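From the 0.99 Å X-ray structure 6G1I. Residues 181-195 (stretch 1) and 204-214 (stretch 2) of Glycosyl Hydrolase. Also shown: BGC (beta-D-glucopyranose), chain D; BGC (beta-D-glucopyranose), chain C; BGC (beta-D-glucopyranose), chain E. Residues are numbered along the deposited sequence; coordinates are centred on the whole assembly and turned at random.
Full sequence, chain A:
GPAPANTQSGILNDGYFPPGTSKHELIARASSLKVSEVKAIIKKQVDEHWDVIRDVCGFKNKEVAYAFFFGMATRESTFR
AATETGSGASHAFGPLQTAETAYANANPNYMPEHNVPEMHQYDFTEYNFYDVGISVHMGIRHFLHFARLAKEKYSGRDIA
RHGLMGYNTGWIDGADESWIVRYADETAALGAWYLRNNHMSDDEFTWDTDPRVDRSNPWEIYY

Stretch 1, residues 181-195: VRYADETAALGAWYL
Stretch 2 204-214: EFTWDTDPRVD

Residues 181-195 lie within a longer helix, with a wider pi-type turn at 181-185, and pack against an irregular strand-less segment, 204-214, that runs antiparallel to it at first: Tyr194 lies nearest Phe205 (CA to CA 7.7 Å) and Glu186 nearest Asp208 (7.0 Å). A type II turn, Trp207 to Asp210, then a type I turn, Asp210 to Val213, reverse the segment, so that Val213 returns to Trp193 (CA to CA 6.0 Å).

The segment forms no regular helix or strand; helix side chains take up two of its amides. Thr206 N donates to Tyr194 OH (3.1 Å; Tyr194 chi1 m), and Thr209 N, at phi/psi 76/6, donates to Glu186 OE2 (2.9 Å; Glu186 t, p). The turns supply two more bonds, Asp210 N to Trp207 O (2.9 Å) and Val213 N to Asp210 O (3.2 Å).

Arg182 (m, m, m) grips Asp208 (chi1 t) in a two-pronged salt bridge: NH1 to OD1 is 2.8 Å and NH2 to OD2 2.9 Å. Asp208 OD2 also accepts from O2 of the chain E glucose at 2.6 Å. Glu186 OE2 comes within 3.6 Å of Asp208 OD1, a like-charge approach in which each oxygen has a donor of its own: Thr209 N for Glu186 OE2 and Arg182 NH1 for Asp208 OD1.

Asp210 (chi1 t) organizes the loop from within. Its OD2 accepts from Thr206 OG1 (2.7 Å) and Arg212 NE (2.9 Å), while its OD1 takes Arg212 N (3.0 Å). Arg212 NH2 also reaches Phe205 O (3.0 Å), and the guanidinium lays a face toward Trp193 CZ2.

Trp193 (chi1 t, chi2 86°) is the apolar centre: Thr206 CB sits over its six-membered ring, 3.8 Å from the centroid. Val213 CG2 meets Trp193 CD1 at 4.0 Å and Leu190 CD2 at 4.1 Å. One water donates to both Ala189 O and Asp214 O, each at 2.8 Å, bridging the backbones.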

ATOM      1  N   VAL A 181       1.227  -0.615 -16.804  1.00  8.32           N
ATOM      2  CA  VAL A 181       2.681  -0.660 -16.812  1.00  8.50           C
ATOM      3  C   VAL A 181       3.293   0.385 -15.892  1.00  7.93           C
ATOM      4  O   VAL A 181       4.190   0.051 -15.079  1.00  8.14           O
ATOM      5  CB  VAL A 181       3.159  -0.430 -18.254  1.00  9.20           C
ATOM      6  CG1 VAL A 181       4.667  -0.220 -18.323  1.00 11.16           C
ATOM      7  CG2 VAL A 181       2.792  -1.622 -19.131  1.00  9.85           C
ATOM      8  N   ARG A 182       2.844   1.628 -15.970  1.00  7.98           N
ATOM      9  CA  ARG A 182       3.430   2.711 -15.207  1.00  7.97           C
ATOM     10  C   ARG A 182       3.060   2.717 -13.720  1.00  8.02           C
ATOM     11  O   ARG A 182       3.785   3.349 -12.954  1.00  8.88           O
ATOM     12  CB  ARG A 182       3.042   4.050 -15.850  1.00  9.07           C
ATOM     13  CG  ARG A 182       3.707   4.307 -17.170  1.00 11.26           C
ATOM     14  CD  ARG A 182       5.155   4.706 -17.061  1.00 12.42           C
ATOM     15  NE  ARG A 182       5.278   5.933 -16.303  1.00 13.23           N
ATOM     16  CZ  ARG A 182       5.727   6.011 -15.014  1.00 11.75           C
ATOM     17  NH1 ARG A 182       6.326   4.967 -14.404  1.00 11.38           N
ATOM     18  NH2 ARG A 182       5.503   7.141 -14.324  1.00 13.01           N
ATOM     19  N   TYR A 183       1.982   2.029 -13.392  1.00  7.98           N
ATOM     20  CA  TYR A 183       1.539   1.987 -11.975  1.00  7.37           C
ATOM     21  C   TYR A 183       1.783   0.610 -11.366  1.00  7.46           C
ATOM     22  O   TYR A 183       2.586   0.470 -10.444  1.00  8.02           O
ATOM     23  CB  TYR A 183       0.070   2.439 -11.818  1.00  7.54           C
ATOM     24  CG  TYR A 183      -0.294   2.433 -10.353  1.00  7.54           C
ATOM     25  CD1 TYR A 183       0.165   3.432  -9.519  1.00  8.14           C
ATOM     26  CD2 TYR A 183      -1.027   1.418  -9.808  1.00  8.02           C
ATOM     27  CE1 TYR A 183      -0.117   3.386  -8.132  1.00  8.15           C
ATOM     28  CE2 TYR A 183      -1.269   1.352  -8.433  1.00  8.41           C
ATOM     29  CZ  TYR A 183      -0.781   2.310  -7.615  1.00  8.02           C
ATOM     30  OH  TYR A 183      -1.032   2.153  -6.248  1.00  8.78           O
ATOM     31  N   ALA A 184       1.096  -0.427 -11.885  1.00  7.26           N
ATOM     32  CA  ALA A 184       1.194  -1.754 -11.235  1.00  7.79           C
ATOM     33  C   ALA A 184       2.534  -2.432 -11.494  1.00  7.14           C
ATOM     34  O   ALA A 184       3.167  -2.915 -10.557  1.00  7.59           O
ATOM     35  CB  ALA A 184       0.061  -2.628 -11.678  1.00  8.39           C
ATOM     36  N   ASP A 185       2.938  -2.536 -12.769  1.00  7.60           N
ATOM     37  CA  ASP A 185       4.210  -3.209 -13.050  1.00  7.33           C
ATOM     38  C   ASP A 185       5.338  -2.445 -12.399  1.00  7.42           C
ATOM     39  O   ASP A 185       6.296  -3.028 -11.885  1.00  7.96           O
ATOM     40  CB  ASP A 185       4.422  -3.367 -14.551  1.00  7.76           C
ATOM     41  CG  ASP A 185       3.442  -4.298 -15.230  1.00  8.40           C
ATOM     42  OD1 ASP A 185       2.756  -5.064 -14.526  1.00  9.76           O
ATOM     43  OD2 ASP A 185       3.373  -4.230 -16.475  1.00  9.64           O
ATOM     44  N   GLU A 186       5.261  -1.100 -12.408  1.00  7.66           N
ATOM     45  CA  GLU A 186       6.278  -0.300 -11.756  1.00  7.77           C
ATOM     46  C   GLU A 186       6.336  -0.598 -10.279  1.00  7.51           C
ATOM     47  O   GLU A 186       7.422  -0.694  -9.699  1.00  7.78           O
ATOM     48  CB  GLU A 186       6.005   1.193 -12.033  1.00  7.93           C
ATOM     49  CG  GLU A 186       7.082   2.097 -11.532  1.00  8.62           C
ATOM     50  CD  GLU A 186       8.407   2.057 -12.295  1.00  9.32           C
ATOM     51  OE1 GLU A 186       8.473   1.420 -13.393  1.00 10.39           O
ATOM     52  OE2 GLU A 186       9.386   2.676 -11.804  1.00 10.08           O
ATOM     53  N   THR A 187       5.184  -0.691  -9.608  1.00  7.33           N
ATOM     54  CA  THR A 187       5.152  -1.054  -8.159  1.00  7.13           C
ATOM     55  C   THR A 187       5.903  -2.344  -7.914  1.00  7.05           C
ATOM     56  O   THR A 187       6.731  -2.454  -7.002  1.00  7.56           O
ATOM     57  CB  THR A 187       3.706  -1.151  -7.709  1.00  6.90           C
ATOM     58  OG1 THR A 187       3.089   0.135  -7.762  1.00  7.53           O
ATOM     59  CG2 THR A 187       3.619  -1.607  -6.261  1.00  7.50           C
ATOM     60  N   ALA A 188       5.624  -3.359  -8.704  1.00  7.08           N
ATOM     61  CA  ALA A 188       6.293  -4.671  -8.559  1.00  7.40           C
ATOM     62  C   ALA A 188       7.791  -4.510  -8.738  1.00  7.42           C
ATOM     63  O   ALA A 188       8.576  -5.075  -7.961  1.00  7.82           O
ATOM     64  CB  ALA A 188       5.689  -5.663  -9.567  1.00  7.86           C
ATOM     65  N   ALA A 189       8.195  -3.763  -9.755  1.00  7.53           N
ATOM     66  CA  ALA A 189       9.622  -3.575 -10.025  1.00  7.93           C
ATOM     67  C   ALA A 189      10.325  -2.835  -8.903  1.00  7.91           C
ATOM     68  O   ALA A 189      11.424  -3.217  -8.458  1.00  8.42           O
ATOM     69  CB  ALA A 189       9.776  -2.782 -11.316  1.00  7.84           C
ATOM     70  N   LEU A 190       9.701  -1.765  -8.414  1.00  7.61           N
ATOM     71  CA  LEU A 190      10.284  -0.994  -7.335  1.00  7.64           C
ATOM     72  C   LEU A 190      10.423  -1.838  -6.102  1.00  8.14           C
ATOM     73  O   LEU A 190      11.442  -1.793  -5.382  1.00  8.51           O
ATOM     74  CB  LEU A 190       9.401   0.221  -7.015  1.00  7.77           C
ATOM     75  CG  LEU A 190       9.327   1.274  -8.145  1.00  8.08           C
ATOM     76  CD1 LEU A 190       8.171   2.227  -7.856  1.00  8.19           C
ATOM     77  CD2 LEU A 190      10.626   2.048  -8.342  1.00  9.28           C
ATOM     78  N   GLY A 191       9.397  -2.658  -5.763  1.00  7.73           N
ATOM     79  CA  GLY A 191       9.481  -3.478  -4.586  1.00  7.76           C
ATOM     80  C   GLY A 191      10.624  -4.476  -4.698  1.00  7.93           C
ATOM     81  O   GLY A 191      11.366  -4.730  -3.723  1.00  8.58           O
ATOM     82  N   ALA A 192      10.803  -5.087  -5.856  1.00  8.27           N
ATOM     83  CA  ALA A 192      11.830  -6.090  -6.035  1.00  9.03           C
ATOM     84  C   ALA A 192      13.223  -5.522  -5.898  1.00  9.64           C
ATOM     85  O   ALA A 192      14.148  -6.254  -5.488  1.00 10.83           O
ATOM     86  CB  ALA A 192      11.624  -6.818  -7.354  1.00  9.44           C
ATOM     87  N   TRP A 193      13.410  -4.233  -6.194  1.00  9.22           N
ATOM     88  CA  TRP A 193      14.679  -3.579  -5.997  1.00  9.39           C
ATOM     89  C   TRP A 193      15.180  -3.702  -4.571  1.00  9.85           C
ATOM     90  O   TRP A 193      16.370  -3.934  -4.309  1.00 10.11           O
ATOM     91  CB  TRP A 193      14.614  -2.121  -6.429  1.00  9.58           C
ATOM     92  CG  TRP A 193      15.862  -1.336  -6.265  1.00  9.87           C
ATOM     93  CD1 TRP A 193      16.892  -1.256  -7.165  1.00 11.49           C
ATOM     94  CD2 TRP A 193      16.251  -0.542  -5.141  1.00 10.18           C
ATOM     95  NE1 TRP A 193      17.863  -0.436  -6.679  1.00 11.73           N
ATOM     96  CE2 TRP A 193      17.479   0.044  -5.443  1.00 11.46           C
ATOM     97  CE3 TRP A 193      15.638  -0.217  -3.904  1.00 10.21           C
ATOM     98  CZ2 TRP A 193      18.134   0.910  -4.569  1.00 11.66           C
ATOM     99  CZ3 TRP A 193      16.292   0.670  -3.081  1.00 10.92           C
ATOM    100  CH2 TRP A 193      17.511   1.238  -3.408  1.00 11.84           C
ATOM    101  N   TYR A 194      14.257  -3.559  -3.619  1.00  9.05           N
ATOM    102  CA  TYR A 194      14.639  -3.648  -2.221  1.00  9.05           C
ATOM    103  C   TYR A 194      15.151  -5.036  -1.853  1.00  9.72           C
ATOM    104  O   TYR A 194      16.111  -5.175  -1.071  1.00 10.67           O
ATOM    105  CB  TYR A 194      13.489  -3.274  -1.271  1.00  8.48           C
ATOM    106  CG  TYR A 194      13.078  -1.814  -1.436  1.00  8.60           C
ATOM    107  CD1 TYR A 194      12.127  -1.441  -2.372  1.00  8.34           C
ATOM    108  CD2 TYR A 194      13.665  -0.829  -0.680  1.00  8.66           C
ATOM    109  CE1 TYR A 194      11.824  -0.113  -2.604  1.00  8.24           C
ATOM    110  CE2 TYR A 194      13.346   0.504  -0.890  1.00  8.81           C
ATOM    111  CZ  TYR A 194      12.450   0.858  -1.829  1.00  8.56           C
ATOM    112  OH  TYR A 194      12.207   2.221  -2.048  1.00  9.17           O
ATOM    113  N   LEU A 195      14.518  -6.069  -2.358  1.00  9.99           N
ATOM    114  CA  LEU A 195      14.938  -7.414  -2.040  1.00 11.65           C
ATOM    115  C   LEU A 195      16.198  -7.814  -2.774  1.00 12.07           C
ATOM    116  O   LEU A 195      17.061  -8.467  -2.211  1.00 15.36           O
ATOM    117  CB  LEU A 195      13.790  -8.369  -2.318  1.00 13.87           C
ATOM    118  CG  LEU A 195      14.033  -9.811  -1.805  1.00 15.60           C
ATOM    119  CD1 LEU A 195      14.443  -9.909  -0.336  1.00 18.67           C
ATOM    120  CD2 LEU A 195      12.798 -10.643  -2.051  1.00 19.37           C
ATOM    121  N   GLU A 204      17.823   3.127   2.533  1.00 11.70           N
ATOM    122  CA  GLU A 204      17.899   3.368   1.094  1.00 11.45           C
ATOM    123  C   GLU A 204      16.548   3.205   0.428  1.00 11.04           C
ATOM    124  O   GLU A 204      15.706   2.412   0.856  1.00 10.77           O
ATOM    125  CB  GLU A 204      18.932   2.470   0.452  1.00 13.32           C
ATOM    126  CG  GLU A 204      20.322   2.706   1.006  1.00 15.41           C
ATOM    127  CD  GLU A 204      21.441   2.223   0.127  1.00 17.27           C
ATOM    128  OE1 GLU A 204      22.462   1.846   0.686  1.00 22.13           O
ATOM    129  OE2 GLU A 204      21.366   2.276  -1.115  1.00 19.35           O
ATOM    130  N   PHE A 205      16.339   3.974  -0.637  1.00 10.96           N
ATOM    131  CA  PHE A 205      15.079   3.961  -1.368  1.00 10.01           C
ATOM    132  C   PHE A 205      15.350   4.189  -2.839  1.00  9.47           C
ATOM    133  O   PHE A 205      16.350   4.791  -3.224  1.00 11.43           O
ATOM    134  CB  PHE A 205      14.117   5.005  -0.791  1.00 10.38           C
ATOM    135  CG  PHE A 205      14.593   6.436  -0.935  1.00 10.97           C
ATOM    136  CD1 PHE A 205      15.478   6.984  -0.024  1.00 12.31           C
ATOM    137  CD2 PHE A 205      14.199   7.206  -2.005  1.00 11.59           C
ATOM    138  CE1 PHE A 205      15.960   8.281  -0.194  1.00 13.53           C
ATOM    139  CE2 PHE A 205      14.635   8.505  -2.169  1.00 13.35           C
ATOM    140  CZ  PHE A 205      15.505   9.048  -1.270  1.00 13.10           C
ATOM    141  N   THR A 206      14.379   3.747  -3.638  1.00  9.55           N
ATOM    142  CA  THR A 206      14.271   4.028  -5.056  1.00  9.36           C
ATOM    143  C   THR A 206      13.035   4.886  -5.319  1.00  9.00           C
ATOM    144  O   THR A 206      12.491   5.470  -4.366  1.00  9.35           O
ATOM    145  CB  THR A 206      14.418   2.724  -5.862  1.00  9.55           C
ATOM    146  OG1 THR A 206      14.433   3.040  -7.263  1.00 10.09           O
ATOM    147  CG2 THR A 206      13.319   1.745  -5.588  1.00  9.27           C
ATOM    148  N   TRP A 207      12.666   5.030  -6.588  1.00  9.19           N
ATOM    149  CA  TRP A 207      11.617   5.916  -6.946  1.00  9.18           C
ATOM    150  C   TRP A 207      11.089   5.591  -8.341  1.00  9.14           C
ATOM    151  O   TRP A 207      11.812   4.968  -9.144  1.00  9.41           O
ATOM    152  CB  TRP A 207      12.077   7.410  -6.927  1.00  9.52           C
ATOM    153  CG  TRP A 207      13.260   7.691  -7.807  1.00 10.53           C
ATOM    154  CD1 TRP A 207      13.265   8.032  -9.142  1.00 10.72           C
ATOM    155  CD2 TRP A 207      14.620   7.684  -7.394  1.00 11.88           C
ATOM    156  NE1 TRP A 207      14.521   8.238  -9.552  1.00 12.11           N
ATOM    157  CE2 TRP A 207      15.400   8.024  -8.525  1.00 12.69           C
ATOM    158  CE3 TRP A 207      15.259   7.406  -6.195  1.00 13.16           C
ATOM    159  CZ2 TRP A 207      16.800   8.130  -8.480  1.00 15.15           C
ATOM    160  CZ3 TRP A 207      16.678   7.492  -6.140  1.00 16.82           C
ATOM    161  CH2 TRP A 207      17.432   7.852  -7.293  1.00 17.91           C
ATOM    162  N   ASP A 208       9.868   5.984  -8.626  1.00  9.11           N
ATOM    163  CA  ASP A 208       9.250   5.815  -9.949  1.00  9.11           C
ATOM    164  C   ASP A 208      10.221   6.248 -11.015  1.00  9.19           C
ATOM    165  O   ASP A 208      10.693   7.409 -11.002  1.00  9.71           O
ATOM    166  CB  ASP A 208       8.023   6.707  -9.994  1.00  9.52           C
ATOM    167  CG  ASP A 208       7.218   6.613 -11.277  1.00  9.19           C
ATOM    168  OD1 ASP A 208       7.118   5.477 -11.780  1.00 10.43           O
ATOM    169  OD2 ASP A 208       6.743   7.655 -11.784  1.00 10.64           O
ATOM    170  N   THR A 209      10.478   5.362 -11.966  1.00  9.51           N
ATOM    171  CA  THR A 209      11.324   5.607 -13.159  1.00 10.47           C
ATOM    172  C   THR A 209      12.802   5.611 -12.865  1.00 10.73           C
ATOM    173  O   THR A 209      13.608   5.813 -13.786  1.00 13.24           O
ATOM    174  CB  THR A 209      10.958   6.856 -14.031  1.00 10.94           C
ATOM    175  OG1 THR A 209      11.410   8.071 -13.411  1.00 13.79           O
ATOM    176  CG2 THR A 209       9.465   6.865 -14.323  1.00 12.26           C
ATOM    177  N   ASP A 210      13.236   5.282 -11.661  1.00 10.18           N
ATOM    178  CA  ASP A 210      14.681   5.212 -11.378  1.00 10.74           C
ATOM    179  C   ASP A 210      15.360   4.204 -12.323  1.00 12.24           C
ATOM    180  O   ASP A 210      14.960   3.044 -12.397  1.00 11.47           O
ATOM    181  CB  ASP A 210      14.877   4.776  -9.944  1.00 10.57           C
ATOM    182  CG  ASP A 210      16.305   4.692  -9.497  1.00 11.12           C
ATOM    183  OD1 ASP A 210      17.251   4.952 -10.276  1.00 12.14           O
ATOM    184  OD2 ASP A 210      16.521   4.317  -8.314  1.00 12.15           O
ATOM    185  N   PRO A 211      16.389   4.633 -13.074  1.00 12.72           N
ATOM    186  CA  PRO A 211      17.053   3.701 -14.002  1.00 12.75           C
ATOM    187  C   PRO A 211      17.841   2.591 -13.323  1.00 12.44           C
ATOM    188  O   PRO A 211      18.216   1.617 -13.972  1.00 14.92           O
ATOM    189  CB  PRO A 211      17.973   4.630 -14.845  1.00 15.71           C
ATOM    190  CG  PRO A 211      18.252   5.741 -13.935  1.00 16.35           C
ATOM    191  CD  PRO A 211      16.937   5.994 -13.195  1.00 14.07           C
ATOM    192  N   ARG A 212      18.075   2.673 -11.981  1.00 12.34           N
ATOM    193  CA  ARG A 212      18.719   1.587 -11.262  1.00 12.86           C
ATOM    194  C   ARG A 212      17.856   0.349 -11.203  1.00 12.47           C
ATOM    195  O   ARG A 212      18.355  -0.732 -10.909  1.00 14.37           O
ATOM    196  CB  ARG A 212      19.036   1.991  -9.806  1.00 12.65           C
ATOM    197  CG  ARG A 212      20.097   3.073  -9.718  1.00 13.58           C
ATOM    198  CD  ARG A 212      20.441   3.431  -8.292  1.00 13.07           C
ATOM    199  NE  ARG A 212      19.255   3.944  -7.591  1.00 12.98           N
ATOM    200  CZ  ARG A 212      19.151   4.056  -6.271  1.00 12.61           C
ATOM    201  NH1 ARG A 212      20.166   3.784  -5.464  1.00 13.64           N
ATOM    202  NH2 ARG A 212      18.017   4.500  -5.746  1.00 13.47           N
ATOM    203  N   VAL A 213      16.544   0.504 -11.399  1.00 11.56           N
ATOM    204  CA  VAL A 213      15.574  -0.559 -11.158  1.00 10.86           C
ATOM    205  C   VAL A 213      15.427  -1.441 -12.398  1.00 10.73           C
ATOM    206  O   VAL A 213      15.252  -0.920 -13.484  1.00 12.74           O
ATOM    207  CB  VAL A 213      14.231   0.045 -10.787  1.00 10.84           C
ATOM    208  CG1 VAL A 213      13.152  -0.986 -10.664  1.00 10.27           C
ATOM    209  CG2 VAL A 213      14.364   0.805  -9.487  1.00 11.24           C
ATOM    210  N   ASP A 214      15.477  -2.758 -12.184  1.00 10.56           N
ATOM    211  CA  ASP A 214      15.133  -3.730 -13.224  1.00 10.95           C
ATOM    212  C   ASP A 214      13.615  -3.781 -13.289  1.00 10.30           C
ATOM    213  O   ASP A 214      12.983  -4.328 -12.364  1.00 10.93           O
ATOM    214  CB  ASP A 214      15.705  -5.103 -12.893  1.00 10.96           C
ATOM    215  CG  ASP A 214      15.326  -6.189 -13.862  1.00 11.61           C
ATOM    216  OD1 ASP A 214      14.528  -5.931 -14.799  1.00 13.09           O
ATOM    217  OD2 ASP A 214      15.882  -7.300 -13.709  1.00 12.33           O
TER
HETATM  218  C2  BGC D   1      16.293  12.104  -9.606  1.00 17.24           C
HETATM  219  C3  BGC D   1      14.846  12.364  -9.241  1.00 16.33           C
HETATM  220  C4  BGC D   1      14.488  11.615  -7.955  1.00 14.33           C
HETATM  221  C5  BGC D   1      15.501  11.782  -6.813  1.00 16.92           C
HETATM  222  C6  BGC D   1      15.224  10.883  -5.596  1.00 18.37           C
HETATM  223  C1  BGC D   1      17.153  12.350  -8.377  1.00 21.83           C
HETATM  224  O1  BGC D   1      18.492  12.026  -8.656  1.00 28.41           O
HETATM  225  O2  BGC D   1      16.614  13.030 -10.642  1.00 23.08           O
HETATM  226  O3  BGC D   1      14.011  12.017 -10.367  1.00 15.67           O
HETATM  227  O4  BGC D   1      13.284  12.181  -7.483  1.00 13.16           O
HETATM  228  O5  BGC D   1      16.800  11.519  -7.272  1.00 21.39           O
HETATM  229  O6  BGC D   1      16.043  11.212  -4.452  1.00 22.21           O
HETATM  230  C2  BGC C   2      11.118  11.960  -6.754  1.00 12.34           C
HETATM  231  C3  BGC C   2       9.801  11.187  -6.908  1.00 10.58           C
HETATM  232  C4  BGC C   2       9.426  11.042  -8.377  1.00  9.57           C
HETATM  233  C5  BGC C   2      10.582  10.521  -9.204  1.00  8.94           C
HETATM  234  C6  BGC C   2      10.254  10.516 -10.681  1.00  9.50           C
HETATM  235  C1  BGC C   2      12.166  11.346  -7.604  1.00 11.45           C
HETATM  236  O2  BGC C   2      11.492  11.929  -5.352  1.00 15.21           O
HETATM  237  O3  BGC C   2       8.793  11.899  -6.159  1.00 10.71           O
HETATM  238  O4  BGC C   2       8.389  10.056  -8.552  1.00  9.66           O
HETATM  239  O5  BGC C   2      11.722  11.352  -8.975  1.00 10.27           O
HETATM  240  O6  BGC C   2       9.992  11.811 -11.135  1.00 12.47           O
HETATM  241  C2  BGC E   3       6.132   9.657  -9.143  1.00  9.57           C
HETATM  242  C3  BGC E   3       4.720  10.064  -8.786  1.00  9.10           C
HETATM  243  C4  BGC E   3       4.450   9.828  -7.324  1.00  9.06           C
HETATM  244  C5  BGC E   3       5.522  10.514  -6.470  1.00  9.14           C
HETATM  245  C6  BGC E   3       5.415  10.093  -5.022  1.00  9.95           C
HETATM  246  C1  BGC E   3       7.075  10.460  -8.260  1.00  9.32           C
HETATM  247  O2  BGC E   3       6.404   9.951 -10.506  1.00 10.46           O
HETATM  248  O3  BGC E   3       3.840   9.296  -9.594  1.00 10.37           O
HETATM  249  O4  BGC E   3       3.221  10.420  -6.950  1.00  9.22           O
HETATM  250  O5  BGC E   3       6.818  10.121  -6.903  1.00  9.70           O
HETATM  251  O6  BGC E   3       6.454  10.705  -4.266  1.00 10.61           O
HETATM  252  O   HOH W   1      13.365  -4.813  -9.680  1.00 10.98           O